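Regulatory protein (Bacillus megaterium, PDB 4UA1) is a dual-function, mercury(II)-responsive transcriptional regulator that probably represses the mercury resistance operon without the metal and activates it when mercury(II) binds. Local coordinates at the interface of chains A and B. Coordinates in Å, arbitrary orientation; residue numbers count along the deposited sequence, not the author numbering. Chains: chain A/B, Regulatory protein.

Contacts 1 and 2 lie at opposite ends of the dimer, about 39 Å apart between the centres of their C-alpha atoms. Both involve helix 44-57 or the residue after it in one chain and the short C-terminal helix 124-130 of the other; contact 2 adds the long helix 78-112. Since the interface is two-fold symmetric, each has a twin with the chains exchanged, so residues 129 and 130 of either chain both pack against the partner's DNA-binding region. Cys114 and Cys123, which bind mercury(II), lie in the sequence between helices 78-112 and 124-130, so these contacts could help carry the metal signal to the DNA-binding region.

Contact 1: the interface of chains A and B. Residues chain A 47-48, 50-51; chain B 130.
B:Met130 crosses the flank of A:Asp47 on helix 44-57, which belongs to the helix-turn-helix DNA-binding region of the MerR family, so that the end of one subunit docks on the DNA-binding region of the other in the dimer. The methionine comes from the last turn of helix 124-130 and buries 85 Å², against 39 Å² for A:Asp47. Its chain stays extended beyond CG (chi2 -172°, chi3 158°), which carries the thioether across the helix, past the aspartate's CB. The thioether sulphur SD stands 3.8 Å from A:Asp47 CB, the methylene of the aspartate, and the terminal methyl CE lies at an equal 3.8 Å from that same CB. CE also comes within 4.2 Å of the backbone N of A:Arg48. Nearer its root, B:Met130 CG sits 3.9 Å from the backbone O of A:Asp47. The aspartate meets the methionine with its aliphatic part: CG is anti to the carbonyl carbon (chi1 -64°), and the carboxylate is turned off to the side, farther from SD than CB is. One turn further on, A:His50 faces the backbone end of the methionine. The carbonyl O of B:Met130 stands to one side of the imidazole plane, beyond the ring's CG-CD2 edge and not over its centre, 3.5 Å from A:His50 CD2. A:Phe51 contributes little, its CB being 4.3 Å from B:Met130 CG, and its ring is directed away from the methionine.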
loop_
_atom_site.group_PDB
_atom_site.type_symbol
_atom_site.label_atom_id
_atom_site.label_comp_id
_atom_site.label_asym_id
_atom_site.label_seq_id
_atom_site.Cartn_x
_atom_site.Cartn_y
_atom_site.Cartn_z
ATOM N N ASP A 47 5.209 -14.418 22.127
ATOM C CA ASP A 47 6.166 -13.336 21.951
ATOM C C ASP A 47 6.529 -13.187 20.460
ATOM O O ASP A 47 6.459 -12.092 19.913
ATOM C CB ASP A 47 7.445 -13.578 22.767
ATOM C CG ASP A 47 7.215 -13.588 24.283
ATOM O OD1 ASP A 47 8.097 -14.106 24.985
ATOM O OD2 ASP A 47 6.197 -13.076 24.788
ATOM N N ARG A 48 6.864 -14.286 19.792
ATOM C CA ARG A 48 7.319 -14.162 18.425
ATOM C C ARG A 48 6.243 -13.610 17.494
ATOM O O ARG A 48 6.515 -12.761 16.639
ATOM C CB ARG A 48 7.813 -15.512 17.929
ATOM C CG ARG A 48 8.473 -15.489 16.561
ATOM C CD ARG A 48 9.161 -16.814 16.371
ATOM N NE ARG A 48 9.822 -16.953 15.081
ATOM C CZ ARG A 48 11.132 -16.823 14.890
ATOM N NH1 ARG A 48 11.942 -16.519 15.897
ATOM N NH2 ARG A 48 11.628 -16.992 13.677
ATOM N N HIS A 50 3.699 -11.665 18.402
ATOM C CA HIS A 50 3.615 -10.229 18.694
ATOM C C HIS A 50 4.650 -9.501 17.864
ATOM O O HIS A 50 4.365 -8.493 17.215
ATOM C CB HIS A 50 3.896 -9.899 20.168
ATOM C CG HIS A 50 2.721 -10.051 21.074
ATOM N ND1 HIS A 50 1.528 -9.394 20.870
ATOM C CD2 HIS A 50 2.574 -10.760 22.218
ATOM C CE1 HIS A 50 0.681 -9.724 21.829
ATOM N NE2 HIS A 50 1.295 -10.544 22.663
ATOM N N PHE A 51 5.868 -10.017 17.930
ATOM C CA PHE A 51 7.005 -9.416 17.261
ATOM C C PHE A 51 6.691 -9.258 15.777
ATOM O O PHE A 51 6.917 -8.186 15.197
ATOM C CB PHE A 51 8.265 -10.265 17.517
ATOM C CG PHE A 51 9.532 -9.715 16.906
ATOM C CD1 PHE A 51 9.756 -8.350 16.819
ATOM C CD2 PHE A 51 10.515 -10.581 16.436
ATOM C CE1 PHE A 51 10.926 -7.857 16.251
ATOM C CE2 PHE A 51 11.693 -10.094 15.877
ATOM C CZ PHE A 51 11.893 -8.737 15.779
ATOM N N MET B 130 7.957 -7.142 21.601
ATOM C CA MET B 130 7.462 -8.413 22.100
ATOM C C MET B 130 6.372 -8.215 23.136
ATOM O O MET B 130 5.458 -9.030 23.232
ATOM C CB MET B 130 8.596 -9.255 22.705
ATOM C CG MET B 130 9.295 -10.090 21.671
ATOM S SD MET B 130 10.475 -11.264 22.307
ATOM C CE MET B 130 10.493 -12.396 20.903
#

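Contact 2: the interface of chains A and B. Residues chain A 103, 106-107, 110, 129; chain B 57-58.
B:Leu58 pushes its isobutyl group into an apolar pocket on chain A and buries 106 Å² there, more than half of the 198 Å² hidden in this patch. The pocket belongs to the dimer of a MerR-family regulator and is lined by one side of the long helix 78-112, with a further wall from helix 124-130. The leucine's two methyls have separate neighbours. CD1 faces the leucines: A:Leu129 CD1 meets it tip to tip at 3.7 Å, and A:Leu110 CD1 also approaches B:Leu58 CD1 tip to tip, at 3.8 Å. A:Leu107 runs the opposite way alongside the leucine and lays its CD2 3.9 Å from B:Leu58 CD1. The other methyl, CD2, faces A:Met106, whose chain crosses the leucine at about a right angle and places its thioether SD 4.0 Å from B:Leu58 CD2. A bend at the sulphur (chi3 -53°) turns the methionine's terminal methyl aside, so that SD makes this approach.

A:Ile103, with 25 Å² buried, packs against the backbone at the root of the leucine. Its two branches divide the work. With CG2 anti to the backbone N and CG1 anti to the carbonyl carbon (chi1 -69°), the branch methyl CG2 lies against the leucine's main chain, 3.4 Å from the carbonyl O of B:Leu58. The longer arm reaches back one residue, bringing A:Ile103 CD1 to 3.8 Å from the carbonyl O of B:Glu57. Toward the residues described here, B:Glu57 presents its backbone carbonyl.

In the fold, B:Leu58 occupies the turn between helices 44-57 and 62-74, where the DNA-binding region of chain B rests on the C-terminal part of chain A's dimerisation helix, beside that chain's short terminal helix.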
loop_
_atom_site.group_PDB
_atom_site.type_symbol
_atom_site.label_atom_id
_atom_site.label_comp_id
_atom_site.label_asym_id
_atom_site.label_seq_id
_atom_site.Cartn_x
_atom_site.Cartn_y
_atom_site.Cartn_z
ATOM N N ILE A 103 4.544 12.503 -6.022
ATOM C CA ILE A 103 3.166 12.433 -6.518
ATOM C C ILE A 103 2.364 13.692 -6.133
ATOM O O ILE A 103 1.673 14.318 -6.968
ATOM C CB ILE A 103 2.460 11.185 -5.993
ATOM C CG1 ILE A 103 3.058 9.925 -6.626
ATOM C CG2 ILE A 103 0.972 11.279 -6.229
ATOM C CD1 ILE A 103 2.661 8.661 -5.903
ATOM N N MET A 106 3.295 16.551 -8.342
ATOM C CA MET A 106 2.663 16.287 -9.618
ATOM C C MET A 106 1.199 16.798 -9.620
ATOM O O MET A 106 0.755 17.495 -10.552
ATOM C CB MET A 106 2.718 14.785 -9.894
ATOM C CG MET A 106 2.922 14.412 -11.350
ATOM S SD MET A 106 3.313 12.656 -11.652
ATOM C CE MET A 106 4.705 12.366 -10.563
ATOM N N LEU A 107 0.470 16.482 -8.553
ATOM C CA LEU A 107 -0.904 16.921 -8.392
ATOM C C LEU A 107 -1.000 18.452 -8.245
ATOM O O LEU A 107 -1.897 19.090 -8.816
ATOM C CB LEU A 107 -1.515 16.238 -7.173
ATOM C CG LEU A 107 -1.680 14.717 -7.209
ATOM C CD1 LEU A 107 -1.943 14.233 -5.792
ATOM C CD2 LEU A 107 -2.823 14.342 -8.121
ATOM N N LEU A 110 -0.638 19.841 -11.795
ATOM C CA LEU A 110 -1.854 19.556 -12.524
ATOM C C LEU A 110 -2.941 20.588 -12.196
ATOM O O LEU A 110 -3.549 21.152 -13.111
ATOM C CB LEU A 110 -2.356 18.136 -12.222
ATOM C CG LEU A 110 -1.667 16.969 -12.925
ATOM C CD1 LEU A 110 -2.102 15.610 -12.331
ATOM C CD2 LEU A 110 -1.907 17.025 -14.437
ATOM N N LEU A 129 -3.868 14.069 -18.206
ATOM C CA LEU A 129 -3.775 12.662 -17.827
ATOM C C LEU A 129 -4.232 11.709 -18.938
ATOM O O LEU A 129 -3.917 10.524 -18.922
ATOM C CB LEU A 129 -4.581 12.397 -16.559
ATOM C CG LEU A 129 -3.997 13.060 -15.315
ATOM C CD1 LEU A 129 -4.705 12.592 -14.033
ATOM C CD2 LEU A 129 -2.501 12.785 -15.245
ATOM N N GLU B 57 -2.031 5.795 -10.584
ATOM C CA GLU B 57 -0.609 6.015 -10.310
ATOM C C GLU B 57 -0.452 7.265 -9.453
ATOM O O GLU B 57 0.579 7.493 -8.840
ATOM C CB GLU B 57 0.181 6.107 -11.617
ATOM C CG GLU B 57 0.105 4.790 -12.418
ATOM C CD GLU B 57 0.657 4.879 -13.836
ATOM O OE1 GLU B 57 0.658 5.985 -14.408
ATOM O OE2 GLU B 57 1.061 3.833 -14.396
ATOM N N LEU B 58 -1.503 8.070 -9.389
ATOM C CA LEU B 58 -1.471 9.278 -8.574
ATOM C C LEU B 58 -2.066 9.041 -7.194
ATOM O O LEU B 58 -2.208 9.986 -6.418
ATOM C CB LEU B 58 -2.226 10.414 -9.264
ATOM C CG LEU B 58 -1.559 10.947 -10.531
ATOM C CD1 LEU B 58 -2.432 11.966 -11.214
ATOM C CD2 LEU B 58 -0.202 11.526 -10.229
#